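Local coordinates for protein isochorismatase hydrolase (Alkaliphilus metalliredigens, PDB 3HB7) that probably acts as a hydrolase of the isochorismatase-like cysteine hydrolase family, although its natural substrate is not established, at residues 11-16 / 123-128; 57-62 / 83-88; 96-101 / 109-114; 132-137 / 168-173; 145-150 / 191-196. All coordinates share one frame; numbering follows the deposited sequence.

Contact 1 (11-16 / 123-128)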
# COMPACT_ATOMS: atom_id res chain seq x y z
N LEU E 11 39.43 20.50 13.93
CA LEU E 11 39.41 19.09 14.24
C LEU E 11 39.09 18.30 13.01
O LEU E 11 38.10 18.49 12.39
CB LEU E 11 38.39 18.81 15.33
CG LEU E 11 38.50 19.76 16.50
CD1 LEU E 11 37.44 19.55 17.51
CD2 LEU E 11 39.81 19.64 17.13
N VAL E 12 39.97 17.39 12.66
CA VAL E 12 39.77 16.62 11.49
C VAL E 12 39.38 15.25 11.93
O VAL E 12 40.15 14.56 12.53
CB VAL E 12 41.04 16.60 10.66
CG1 VAL E 12 40.82 15.88 9.40
CG2 VAL E 12 41.47 17.97 10.40
N ILE E 13 38.15 14.89 11.63
CA ILE E 13 37.55 13.76 12.26
C ILE E 13 37.38 12.57 11.38
O ILE E 13 36.61 12.56 10.48
CB ILE E 13 36.19 14.14 12.84
CG1 ILE E 13 36.37 15.09 14.00
CG2 ILE E 13 35.49 12.94 13.30
CD1 ILE E 13 35.28 16.02 14.15
N ASP E 14 38.13 11.55 11.71
CA ASP E 14 38.00 10.24 11.14
C ASP E 14 38.23 10.08 9.65
O ASP E 14 37.68 9.20 9.05
CB ASP E 14 36.68 9.64 11.54
CG ASP E 14 36.68 9.14 12.95
OD1 ASP E 14 37.74 9.04 13.56
OD2 ASP E 14 35.61 8.82 13.44
N MSE E 15 39.09 10.87 9.06
CA MSE E 15 39.40 10.68 7.68
C MSE E 15 40.43 9.60 7.65
O MSE E 15 41.60 9.86 7.58
CB MSE E 15 39.94 11.96 7.09
CG MSE E 15 38.97 13.12 7.14
SE MSE E 15 37.36 12.94 6.18
CE MSE E 15 38.08 12.96 4.44
N LEU E 16 39.96 8.37 7.69
CA LEU E 16 40.75 7.20 7.92
C LEU E 16 40.63 6.18 6.81
O LEU E 16 39.75 6.24 6.02
CB LEU E 16 40.35 6.54 9.22
CG LEU E 16 40.10 7.39 10.45
CD1 LEU E 16 39.69 6.51 11.59
CD2 LEU E 16 41.32 8.12 10.79
N VAL E 123 36.60 25.96 18.01
CA VAL E 123 36.89 24.75 17.31
C VAL E 123 36.12 24.72 16.03
O VAL E 123 35.00 25.14 15.98
CB VAL E 123 36.59 23.49 18.15
CG1 VAL E 123 37.01 23.69 19.55
CG2 VAL E 123 35.17 23.14 18.10
N VAL E 124 36.74 24.25 14.97
CA VAL E 124 36.06 24.17 13.70
C VAL E 124 36.09 22.76 13.14
O VAL E 124 37.09 22.11 13.19
CB VAL E 124 36.57 25.23 12.69
CG1 VAL E 124 37.30 26.35 13.37
CG2 VAL E 124 37.38 24.62 11.62
N LEU E 125 34.98 22.32 12.61
CA LEU E 125 34.75 20.91 12.38
C LEU E 125 34.87 20.45 10.97
O LEU E 125 34.29 21.02 10.09
CB LEU E 125 33.37 20.52 12.88
CG LEU E 125 33.17 20.31 14.36
CD1 LEU E 125 34.25 19.49 14.83
CD2 LEU E 125 33.18 21.61 15.05
N THR E 126 35.61 19.38 10.77
CA THR E 126 35.82 18.82 9.47
C THR E 126 35.83 17.33 9.56
O THR E 126 36.15 16.78 10.56
CB THR E 126 37.13 19.30 8.86
OG1 THR E 126 38.22 18.88 9.65
CG2 THR E 126 37.15 20.78 8.77
N GLY E 127 35.52 16.66 8.48
CA GLY E 127 35.44 15.24 8.54
C GLY E 127 34.06 14.69 8.42
O GLY E 127 33.16 15.32 7.93
N VAL E 128 33.93 13.49 8.94
CA VAL E 128 32.87 12.60 8.65
C VAL E 128 32.48 11.81 9.91
O VAL E 128 33.33 11.54 10.71
CB VAL E 128 33.44 11.68 7.59
CG1 VAL E 128 33.54 10.30 8.02
CG2 VAL E 128 32.78 11.86 6.30
O HOH W 1 33.13 9.08 11.74
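Leu-11, Val-12 and Ile-13 run parallel to Leu-125, Thr-126 and Gly-127 as adjacent strands, the axes of segments 11-13 and 123-126 inclined by 25°. Backbone bonds climb from Leu-11 N to Val-124 O, through Thr-126 N to Leu-11 O and Ile-13 N to Thr-126 O, and finish with Val-128 N on Ile-13 O. Leu-11 O is gripped twice: Thr-126 N comes nearly along the C=O axis, while Thr-126 OG1, 2.8 Å from Leu-11 O, donates from above the carbonyl plane. A chi1 of 62° sets OG1 between its own backbone N and carbonyl carbon, turned onto the neighbouring strand. On the face holding Leu-11, Ile-13 and Leu-125, the CD1 methyls of Ile-13 and Leu-125 meet at 3.7 Å. Gly-127 brings its CA to 3.5 Å from Ile-13 O in a CA-H...O contact, and the SE of selenomethionine Met-15 rests 3.8 Å from Gly-127 CA. Past the strand ends a water donates to both Asp-14 OD2 and Val-128 O. OD1 of Asp-14 takes Glu-60 N, and OD2 pairs with Lys-100. A buried carboxylate so held is consistent with the catalytic aspartate of this family.

Contact 2 (57-62 / 83-88)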
# COMPACT_ATOMS: atom_id res chain seq x y z
N HIS E 57 44.11 16.03 14.70
CA HIS E 57 43.59 14.91 13.96
C HIS E 57 43.02 13.86 14.88
O HIS E 57 43.67 13.40 15.79
CB HIS E 57 44.66 14.27 13.09
CG HIS E 57 45.48 15.24 12.31
ND1 HIS E 57 45.28 15.48 10.98
CD2 HIS E 57 46.52 16.03 12.68
CE1 HIS E 57 46.14 16.39 10.57
NE2 HIS E 57 46.90 16.74 11.58
N ILE E 58 41.78 13.49 14.64
CA ILE E 58 41.09 12.60 15.51
C ILE E 58 40.75 11.31 14.83
O ILE E 58 40.11 11.30 13.81
CB ILE E 58 39.87 13.27 16.05
CG1 ILE E 58 40.31 14.51 16.78
CG2 ILE E 58 39.16 12.38 17.00
CD1 ILE E 58 39.27 15.44 17.04
N GLN E 59 41.19 10.22 15.40
CA GLN E 59 40.98 8.93 14.83
C GLN E 59 40.32 7.97 15.79
O GLN E 59 40.71 7.85 16.91
CB GLN E 59 42.31 8.34 14.37
CG GLN E 59 43.14 7.82 15.47
CD GLN E 59 44.50 7.38 15.04
OE1 GLN E 59 44.65 6.75 14.04
NE2 GLN E 59 45.50 7.75 15.79
N GLU E 60 39.31 7.29 15.30
CA GLU E 60 38.66 6.23 16.03
C GLU E 60 39.63 5.10 16.14
O GLU E 60 40.23 4.72 15.17
CB GLU E 60 37.43 5.78 15.27
CG GLU E 60 36.74 4.60 15.84
CD GLU E 60 35.43 4.32 15.15
OE1 GLU E 60 35.29 3.28 14.54
OE2 GLU E 60 34.53 5.16 15.21
N ALA E 61 39.79 4.59 17.35
CA ALA E 61 40.71 3.52 17.64
C ALA E 61 40.19 2.55 18.69
O ALA E 61 40.62 2.59 19.80
CB ALA E 61 42.01 4.10 18.07
N HIS E 62 39.29 1.67 18.32
CA HIS E 62 38.67 0.80 19.29
C HIS E 62 39.62 -0.26 19.76
O HIS E 62 40.58 -0.54 19.11
CB HIS E 62 37.45 0.13 18.68
CG HIS E 62 36.30 1.05 18.51
ND1 HIS E 62 35.33 1.22 19.47
CD2 HIS E 62 35.96 1.87 17.50
CE1 HIS E 62 34.45 2.09 19.05
NE2 HIS E 62 34.80 2.50 17.86
N SER E 83 42.52 2.11 11.00
CA SER E 83 42.55 3.21 11.95
C SER E 83 43.31 4.41 11.48
O SER E 83 43.02 5.51 11.88
CB SER E 83 43.09 2.74 13.28
OG SER E 83 42.57 3.52 14.32
N ASP E 84 44.30 4.19 10.64
CA ASP E 84 45.22 5.25 10.23
C ASP E 84 44.65 6.26 9.29
O ASP E 84 43.73 6.00 8.57
CB ASP E 84 46.49 4.67 9.64
CG ASP E 84 47.71 5.43 10.06
OD1 ASP E 84 47.65 6.13 11.06
OD2 ASP E 84 48.74 5.34 9.38
N PHE E 85 45.22 7.44 9.32
CA PHE E 85 44.81 8.50 8.44
C PHE E 85 45.15 8.16 7.00
O PHE E 85 46.10 7.47 6.73
CB PHE E 85 45.43 9.82 8.88
CG PHE E 85 45.18 10.13 10.31
CD1 PHE E 85 44.02 10.70 10.71
CD2 PHE E 85 46.09 9.80 11.26
CE1 PHE E 85 43.79 10.94 12.01
CE2 PHE E 85 45.85 10.05 12.55
CZ PHE E 85 44.71 10.62 12.92
N ILE E 86 44.32 8.61 6.09
CA ILE E 86 44.62 8.45 4.71
C ILE E 86 45.76 9.40 4.42
O ILE E 86 45.85 10.45 5.00
CB ILE E 86 43.43 8.78 3.87
CG1 ILE E 86 42.90 10.14 4.23
CG2 ILE E 86 42.38 7.76 4.08
CD1 ILE E 86 41.99 10.68 3.26
N PRO E 87 46.59 9.02 3.48
CA PRO E 87 47.81 9.75 3.17
C PRO E 87 47.51 11.14 2.75
O PRO E 87 48.23 12.03 3.11
CB PRO E 87 48.35 8.98 1.99
CG PRO E 87 47.92 7.63 2.23
CD PRO E 87 46.59 7.69 2.86
N GLU E 88 46.42 11.33 2.05
CA GLU E 88 46.07 12.62 1.52
C GLU E 88 45.92 13.60 2.64
O GLU E 88 46.16 14.77 2.47
CB GLU E 88 44.78 12.56 0.75
CG GLU E 88 44.85 11.83 -0.54
CD GLU E 88 44.74 10.35 -0.39
OE1 GLU E 88 44.79 9.85 0.72
OE2 GLU E 88 44.60 9.68 -1.40
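Phe-85 sets its CE1 and CZ corner against the CB atoms of His-57 and Gln-59, with His-57 CB 3.6 Å from Phe-85 CE1 and Gln-59 CB the same 3.6 Å from Phe-85 CZ. The CB of Phe-85 points toward strand 53-60, and CG, anti to the carbonyl carbon (chi1 -53°), continues that way. The imidazole of His-57 points its edge at the phenyl face, a T-shaped pair with centroids 5.7 Å apart and planes at 69°. NE2 of that imidazole is hydrogen-bonded to Glu-95 OE1. Gln-59 crosses Phe-85 at about a right angle, its amide plane tilted 31° from the ring, while Ile-58 O sits at the ring edge. Strand 53-60 belongs to the central parallel sheet of this alpha/beta fold, and residues 83-88 lie in the long connection from it to strand 96-100; the 20 residues between the two segments contain no helix or strand, and part of them is not modelled. Where the chain leaves strand 53-60, Ser-83 OG donates to Glu-60 O over 2.8 Å, tilted slightly from the carbonyl plane. Ala-61 CB stands beside the same hydroxyl, 3.8 Å from Ser-83 OG. Glu-60 OE1 accepts from Ala-76 N.

Contact 3 (96-101 / 109-114)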
# COMPACT_ATOMS: atom_id res chain seq x y z
N TYR E 96 48.81 17.72 16.74
CA TYR E 96 48.28 16.84 17.76
C TYR E 96 47.34 15.77 17.24
O TYR E 96 46.59 15.99 16.32
CB TYR E 96 47.60 17.63 18.86
CG TYR E 96 47.59 16.89 20.15
CD1 TYR E 96 48.76 16.53 20.75
CD2 TYR E 96 46.41 16.53 20.77
CE1 TYR E 96 48.79 15.86 21.89
CE2 TYR E 96 46.43 15.85 21.94
CZ TYR E 96 47.63 15.51 22.50
OH TYR E 96 47.74 14.82 23.66
N ILE E 97 47.42 14.61 17.85
CA ILE E 97 46.56 13.52 17.51
C ILE E 97 45.76 13.06 18.71
O ILE E 97 46.28 12.93 19.77
CB ILE E 97 47.36 12.38 16.91
CG1 ILE E 97 48.08 12.88 15.68
CG2 ILE E 97 46.48 11.24 16.53
CD1 ILE E 97 48.97 11.90 15.08
N VAL E 98 44.47 12.83 18.51
CA VAL E 98 43.64 12.27 19.54
C VAL E 98 43.02 10.97 19.10
O VAL E 98 42.48 10.88 18.04
CB VAL E 98 42.52 13.19 19.92
CG1 VAL E 98 41.81 12.69 21.13
CG2 VAL E 98 43.03 14.53 20.17
N GLN E 99 43.09 9.97 19.95
CA GLN E 99 42.43 8.72 19.68
C GLN E 99 41.22 8.54 20.55
O GLN E 99 41.28 8.70 21.73
CB GLN E 99 43.38 7.58 19.89
CG GLN E 99 44.60 7.72 19.07
CD GLN E 99 45.83 7.43 19.83
OE1 GLN E 99 46.40 6.37 19.69
NE2 GLN E 99 46.26 8.36 20.66
N LYS E 100 40.12 8.18 19.92
CA LYS E 100 38.84 8.06 20.57
C LYS E 100 38.24 6.70 20.32
O LYS E 100 38.46 6.12 19.30
CB LYS E 100 37.91 9.16 20.08
CG LYS E 100 37.49 9.01 18.68
CD LYS E 100 36.47 10.00 18.32
CE LYS E 100 36.18 9.98 16.86
NZ LYS E 100 35.19 9.02 16.39
N ARG E 101 37.54 6.16 21.31
CA ARG E 101 36.82 4.90 21.22
C ARG E 101 35.29 5.03 21.16
O ARG E 101 34.62 4.05 21.12
CB ARG E 101 37.19 3.99 22.39
CG ARG E 101 38.64 3.71 22.57
CD ARG E 101 39.01 3.08 23.91
NE ARG E 101 38.06 2.06 24.27
CZ ARG E 101 37.83 1.63 25.48
NH1 ARG E 101 38.48 2.10 26.50
NH2 ARG E 101 36.92 0.72 25.66
N THR E 109 38.82 11.42 26.25
CA THR E 109 40.06 11.83 25.66
C THR E 109 40.60 13.05 26.34
O THR E 109 39.98 13.62 27.19
CB THR E 109 39.92 12.20 24.22
OG1 THR E 109 39.20 13.42 24.12
CG2 THR E 109 39.24 11.13 23.45
N ASP E 110 41.77 13.46 25.91
CA ASP E 110 42.41 14.64 26.41
C ASP E 110 42.24 15.85 25.49
O ASP E 110 42.94 16.80 25.60
CB ASP E 110 43.85 14.37 26.71
CG ASP E 110 44.67 14.25 25.49
OD1 ASP E 110 45.72 14.81 25.46
OD2 ASP E 110 44.27 13.61 24.54
N LEU E 111 41.28 15.80 24.59
CA LEU E 111 41.08 16.87 23.65
C LEU E 111 40.77 18.20 24.32
O LEU E 111 41.30 19.18 23.92
CB LEU E 111 39.98 16.51 22.67
CG LEU E 111 39.46 17.56 21.70
CD1 LEU E 111 40.52 18.01 20.81
CD2 LEU E 111 38.31 17.09 20.87
N ASP E 112 39.93 18.22 25.33
CA ASP E 112 39.65 19.43 26.05
C ASP E 112 40.89 19.96 26.73
O ASP E 112 41.12 21.14 26.73
CB ASP E 112 38.55 19.19 27.07
CG ASP E 112 38.09 20.45 27.73
OD1 ASP E 112 37.83 21.43 27.06
OD2 ASP E 112 37.95 20.46 28.95
N LEU E 113 41.69 19.09 27.31
CA LEU E 113 42.89 19.53 27.97
C LEU E 113 43.83 20.19 27.00
O LEU E 113 44.35 21.21 27.28
CB LEU E 113 43.59 18.40 28.70
CG LEU E 113 44.89 18.81 29.39
CD1 LEU E 113 44.67 19.74 30.52
CD2 LEU E 113 45.64 17.64 29.84
N TYR E 114 44.02 19.63 25.83
CA TYR E 114 44.87 20.22 24.85
C TYR E 114 44.37 21.58 24.44
O TYR E 114 45.13 22.49 24.30
CB TYR E 114 44.97 19.33 23.64
CG TYR E 114 45.67 19.93 22.47
CD1 TYR E 114 47.01 19.73 22.27
CD2 TYR E 114 44.99 20.69 21.56
CE1 TYR E 114 47.65 20.27 21.21
CE2 TYR E 114 45.62 21.23 20.50
CZ TYR E 114 46.95 21.02 20.32
OH TYR E 114 47.59 21.56 19.24
O HOH W 2 46.02 12.55 22.68
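Tyr-96 OH donates to Asp-110 OD1 over 2.7 Å, tip to tip, meeting the syn lone pair of the carboxylate, with ring and carboxylate planes 59° apart. One water ties the carboxylate to the strand backbone as well: it donates to Asp-110 OD2 at 2.8 Å and to Ile-97 O at 2.9 Å, with a weak third bond to Tyr-96 OH. Both carboxylate oxygens thus have a donor, which would be expected to steady the negative charge. Asp-110 holds the N-cap position of helix 111-117 but makes no capping bond with its side chain. Its chi1 of 74° puts CG between the backbone N and the carbonyl carbon, and the carboxylate beyond it meets Tyr-96. Just before it, Thr-109 OG1 accepts from Leu-111 N in an ST turn and is also hydrogen-bonded to Gly-105 O.

Behind the hydroxyl the Tyr-96 ring lies on Tyr-114 in an offset stack, centroids 4.5 Å apart and planes at 12°. The two side chains slide past each other in opposite directions, and Tyr-114 CE1 ends 3.5 Å from Tyr-96 CB. Tyr-114 OH is hydrogen-bonded to His-54 ND1. Further along the strand, Val-98 crosses Thr-109 at about a right angle, its CG1 3.7 Å from Thr-109 CB, while Val-98 CG2 looks toward Leu-111 CD1.

Strand 96-100, outermost in the sheet within this chain, pairs with strand 53-60. Helix 111-117 follows it in a beta-alpha-beta crossover that spans strands 53-60 and 8-13 to reach strand 122-126, and Leu-111 packs on Leu-11.

Contact 4 (132-137 / 168-173)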
# COMPACT_ATOMS: atom_id res chain seq x y z
N VAL E 132 26.95 12.26 12.65
CA VAL E 132 27.35 11.37 13.71
C VAL E 132 28.49 11.89 14.53
O VAL E 132 28.29 12.69 15.39
CB VAL E 132 27.69 10.02 13.16
CG1 VAL E 132 27.96 9.07 14.27
CG2 VAL E 132 26.57 9.54 12.32
N CYS E 133 29.68 11.42 14.26
CA CYS E 133 30.85 11.80 15.04
C CYS E 133 31.16 13.28 14.97
O CYS E 133 31.54 13.86 15.93
CB CYS E 133 32.06 10.93 14.72
SG CYS E 133 31.93 9.25 15.20
N VAL E 134 30.97 13.88 13.82
CA VAL E 134 31.13 15.30 13.71
C VAL E 134 30.15 16.06 14.58
O VAL E 134 30.52 16.95 15.28
CB VAL E 134 30.98 15.75 12.28
CG1 VAL E 134 30.91 17.20 12.19
CG2 VAL E 134 32.08 15.27 11.47
N ARG E 135 28.90 15.69 14.53
CA ARG E 135 27.91 16.35 15.33
C ARG E 135 28.17 16.18 16.81
O ARG E 135 27.96 17.08 17.57
CB ARG E 135 26.51 15.91 14.96
CG ARG E 135 25.65 15.49 16.10
CD ARG E 135 24.98 16.63 16.77
NE ARG E 135 23.64 16.77 16.28
CZ ARG E 135 22.62 17.20 16.99
NH1 ARG E 135 22.74 17.56 18.25
NH2 ARG E 135 21.45 17.29 16.41
N SER E 136 28.62 15.01 17.19
CA SER E 136 28.91 14.71 18.57
C SER E 136 30.02 15.56 19.14
O SER E 136 29.95 16.02 20.24
CB SER E 136 29.32 13.27 18.71
OG SER E 136 28.21 12.45 18.70
N THR E 137 31.07 15.71 18.37
CA THR E 137 32.19 16.53 18.74
C THR E 137 31.81 17.99 18.88
O THR E 137 32.25 18.64 19.77
CB THR E 137 33.33 16.33 17.79
OG1 THR E 137 33.52 14.95 17.60
CG2 THR E 137 34.55 16.86 18.35
N ASN E 168 21.73 21.12 9.25
CA ASN E 168 20.61 21.83 9.80
C ASN E 168 20.60 21.78 11.30
O ASN E 168 20.36 22.77 11.95
CB ASN E 168 19.33 21.25 9.22
CG ASN E 168 18.11 22.06 9.57
OD1 ASN E 168 17.26 21.58 10.25
ND2 ASN E 168 18.03 23.27 9.08
N ASP E 169 20.87 20.62 11.86
CA ASP E 169 21.01 20.52 13.28
C ASP E 169 22.17 21.35 13.73
O ASP E 169 22.10 22.03 14.69
CB ASP E 169 21.22 19.09 13.69
CG ASP E 169 19.96 18.40 14.03
OD1 ASP E 169 18.89 18.98 13.93
OD2 ASP E 169 20.04 17.25 14.41
N LEU E 170 23.26 21.28 12.99
CA LEU E 170 24.47 21.95 13.39
C LEU E 170 24.30 23.45 13.44
O LEU E 170 24.92 24.12 14.21
CB LEU E 170 25.65 21.52 12.55
CG LEU E 170 26.30 20.27 13.09
CD1 LEU E 170 27.28 19.72 12.18
CD2 LEU E 170 26.92 20.54 14.37
N SER E 171 23.41 23.95 12.61
CA SER E 171 23.16 25.36 12.51
C SER E 171 22.42 25.92 13.69
O SER E 171 22.29 27.10 13.84
CB SER E 171 22.43 25.65 11.23
OG SER E 171 21.06 25.61 11.44
N ILE E 172 21.89 25.06 14.52
CA ILE E 172 21.25 25.50 15.73
C ILE E 172 22.22 26.09 16.74
O ILE E 172 21.88 26.98 17.48
CB ILE E 172 20.44 24.37 16.34
CG1 ILE E 172 19.44 23.85 15.33
CG2 ILE E 172 19.75 24.82 17.57
CD1 ILE E 172 18.65 22.74 15.82
N PHE E 173 23.40 25.53 16.85
CA PHE E 173 24.33 25.99 17.84
C PHE E 173 25.71 26.33 17.32
O PHE E 173 26.55 26.67 18.08
CB PHE E 173 24.41 24.99 18.99
CG PHE E 173 24.75 23.62 18.56
CD1 PHE E 173 26.02 23.15 18.62
CD2 PHE E 173 23.79 22.80 18.06
CE1 PHE E 173 26.31 21.91 18.21
CE2 PHE E 173 24.09 21.56 17.66
CZ PHE E 173 25.34 21.12 17.72
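Arg-135 reaches Asp-169 with NH2, which is modelled 2.4 Å from Asp-169 OD2. The pair is a salt bridge by charge and proximity, but the separation is too short to be trusted in detail. The arginine chain is bent at chi2 and chi3, and its chi1 of 130° is not staggered, which adds to the doubt. Asp-169 OD2 lies at the guanidinium edge, near its plane; as modelled, the guanidinium and carboxylate planes stand 87° apart. Over one face of the guanidinium stands Phe-173, its CE2 4.3 Å from Arg-135 NH1.

Beside this polar pair the apolar contact is loose: Leu-170 CD2 lies 4.4 Å from Arg-135 CA, and Leu-170 CD1 4.4 Å from Val-134 CG1. Segment 132-137 opens helix 133-143, and segment 168-173 lies on helix 160-170, two helices of the alpha/beta fold. Helix 133-143 follows strand 122-126 and begins with Cys-133, consistent with the family's nucleophilic cysteine. A bound sodium ion lies about 4 Å from the Arg-135 side chain.

In the next layer, Cys-133 O accepts from Thr-137 N and, at 2.8 Å, from Thr-137 OG1; the two come from opposite faces of the carbonyl plane. Thr-137 OG1 also bonds to Gly-105 N, linking the helix to the loop before helix 111-117. On the partner segment Ser-171 OG donates to Asn-168 O over 3.0 Å. Phe-173 turns back against Ala-138, Thr-139 and Leu-142 of helix 133-143, while Leu-170 O lies over the rim of one face of its ring.

Contact 5 (145-150 / 191-196)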
# COMPACT_ATOMS: atom_id res chain seq x y z
N ALA E 145 32.00 25.19 26.41
CA ALA E 145 32.04 26.62 26.25
C ALA E 145 32.92 27.12 25.11
O ALA E 145 33.17 28.28 25.01
CB ALA E 145 32.41 27.29 27.51
N TYR E 146 33.38 26.23 24.26
CA TYR E 146 34.09 26.62 23.09
C TYR E 146 33.11 27.19 22.10
O TYR E 146 31.94 26.94 22.18
CB TYR E 146 34.80 25.43 22.48
CG TYR E 146 35.85 24.88 23.37
CD1 TYR E 146 36.85 25.67 23.85
CD2 TYR E 146 35.82 23.58 23.78
CE1 TYR E 146 37.79 25.18 24.67
CE2 TYR E 146 36.76 23.10 24.59
CZ TYR E 146 37.74 23.91 25.04
OH TYR E 146 38.69 23.45 25.88
N LYS E 147 33.62 27.96 21.16
CA LYS E 147 32.85 28.48 20.06
C LYS E 147 33.04 27.50 18.96
O LYS E 147 34.11 27.02 18.80
CB LYS E 147 33.39 29.82 19.63
CG LYS E 147 32.73 30.96 20.32
CD LYS E 147 33.70 32.06 20.55
CE LYS E 147 33.85 32.90 19.33
NZ LYS E 147 34.23 34.28 19.66
N VAL E 148 31.99 27.20 18.23
CA VAL E 148 32.03 26.14 17.24
C VAL E 148 31.71 26.58 15.84
O VAL E 148 30.74 27.23 15.61
CB VAL E 148 31.05 25.02 17.62
CG1 VAL E 148 31.28 23.83 16.80
CG2 VAL E 148 31.17 24.68 19.06
N ILE E 149 32.53 26.17 14.90
CA ILE E 149 32.30 26.43 13.51
C ILE E 149 32.25 25.13 12.77
O ILE E 149 33.04 24.26 13.01
CB ILE E 149 33.40 27.33 12.93
CG1 ILE E 149 33.16 28.77 13.31
CG2 ILE E 149 33.41 27.31 11.46
CD1 ILE E 149 34.36 29.57 13.23
N THR E 150 31.30 25.00 11.86
CA THR E 150 31.17 23.80 11.07
C THR E 150 31.37 24.13 9.62
O THR E 150 30.72 24.99 9.10
CB THR E 150 29.77 23.22 11.15
OG1 THR E 150 29.32 23.18 12.49
CG2 THR E 150 29.75 21.86 10.61
N ASP E 191 36.18 38.15 12.63
CA ASP E 191 35.94 36.91 13.34
C ASP E 191 34.99 36.06 12.53
O ASP E 191 33.91 36.51 12.22
CB ASP E 191 35.32 37.21 14.69
CG ASP E 191 34.93 35.98 15.44
OD1 ASP E 191 35.02 34.88 14.89
OD2 ASP E 191 34.51 36.12 16.59
N PRO E 192 35.43 34.87 12.18
CA PRO E 192 34.69 33.95 11.30
C PRO E 192 33.40 33.43 11.92
O PRO E 192 32.44 33.09 11.26
CB PRO E 192 35.71 32.84 11.05
CG PRO E 192 36.99 33.47 11.32
CD PRO E 192 36.75 34.32 12.48
N TRP E 193 33.41 33.39 13.24
CA TRP E 193 32.34 32.82 13.99
C TRP E 193 31.06 33.64 14.01
O TRP E 193 30.02 33.12 14.39
CB TRP E 193 32.79 32.56 15.41
CG TRP E 193 31.75 31.90 16.14
CD1 TRP E 193 31.34 30.63 15.99
CD2 TRP E 193 30.92 32.46 17.13
NE1 TRP E 193 30.32 30.35 16.83
CE2 TRP E 193 30.04 31.47 17.55
CE3 TRP E 193 30.85 33.72 17.72
CZ2 TRP E 193 29.11 31.69 18.53
CZ3 TRP E 193 29.92 33.93 18.68
CH2 TRP E 193 29.06 32.92 19.08
N VAL E 194 31.13 34.90 13.63
CA VAL E 194 30.09 35.86 13.93
C VAL E 194 28.71 35.58 13.33
O VAL E 194 28.57 35.25 12.17
CB VAL E 194 30.55 37.28 13.56
CG1 VAL E 194 30.58 37.47 12.07
CG2 VAL E 194 29.70 38.32 14.22
N GLY E 195 27.69 35.70 14.16
CA GLY E 195 26.34 35.41 13.73
C GLY E 195 26.00 33.94 13.70
O GLY E 195 25.06 33.55 13.05
N GLY E 196 26.76 33.14 14.41
CA GLY E 196 26.52 31.72 14.49
C GLY E 196 25.35 31.27 15.35
O GLY E 196 24.91 31.97 16.23
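Lys-147 spreads its aliphatic chain across the face of the Trp-193 indole, its CG 3.9 Å from the centroid of the six-membered ring and only 12° off the normal, a CH-pi contact. Farther out, Lys-147 CE lies 3.5 Å from Trp-193 CE3. The chain is bent at chi2 and chi3, and NZ meets Asp-191 tip to tip in a long salt bridge, with Lys-147 NZ 3.6 Å from Asp-191 OD2. Asp-191 OD1 has its own task: it takes the backbone N of Trp-193 at 2.7 Å in an Asx turn, from above the carboxylate plane. That bond sits inside a type I beta turn from Asp-191 to Val-194, and a type II turn from Trp-193 to Gly-196 follows. The turns belong to the chain after helix 179-187, folded back against strand 147-151 of the parallel sheet. At the indole edge Ile-149 CG1 stands 3.7 Å from Trp-193 CD1. Ile-149 CD1 reaches the proline ring too, at 4.2 Å from Pro-192 CB. Pro-192 also packs on Tyr-182, Ala-185 and Trp-186 of helix 179-187, while Trp-193 touches Lys-175 of strand 175-177, outermost in the sheet within this chain.

Contacts 1, 2, 3 and 5 all reach one parallel sheet, ordered 96-100, 53-60, 8-13, 122-126, 147-151, 175-177. Contact 1 joins its two middle strands near the centre of the chain. Contacts 2 and 3 are nested along the chain inside the loop that contact 1 closes; contacts 4 and 5 come after it, their segments alternating. Contacts 2 and 5 lie on opposite sides of the chain's centre, their own centres about 26 Å apart. Contact 4 lies about 12 Å from contact 1, centre to centre. Asp-14, Lys-100 and Cys-133, from contacts 1, 3 and 4, converge, with Lys-100 NZ 3.5 Å from Cys-133 SG, consistent with the Asp-Lys-Cys catalytic triad of the family.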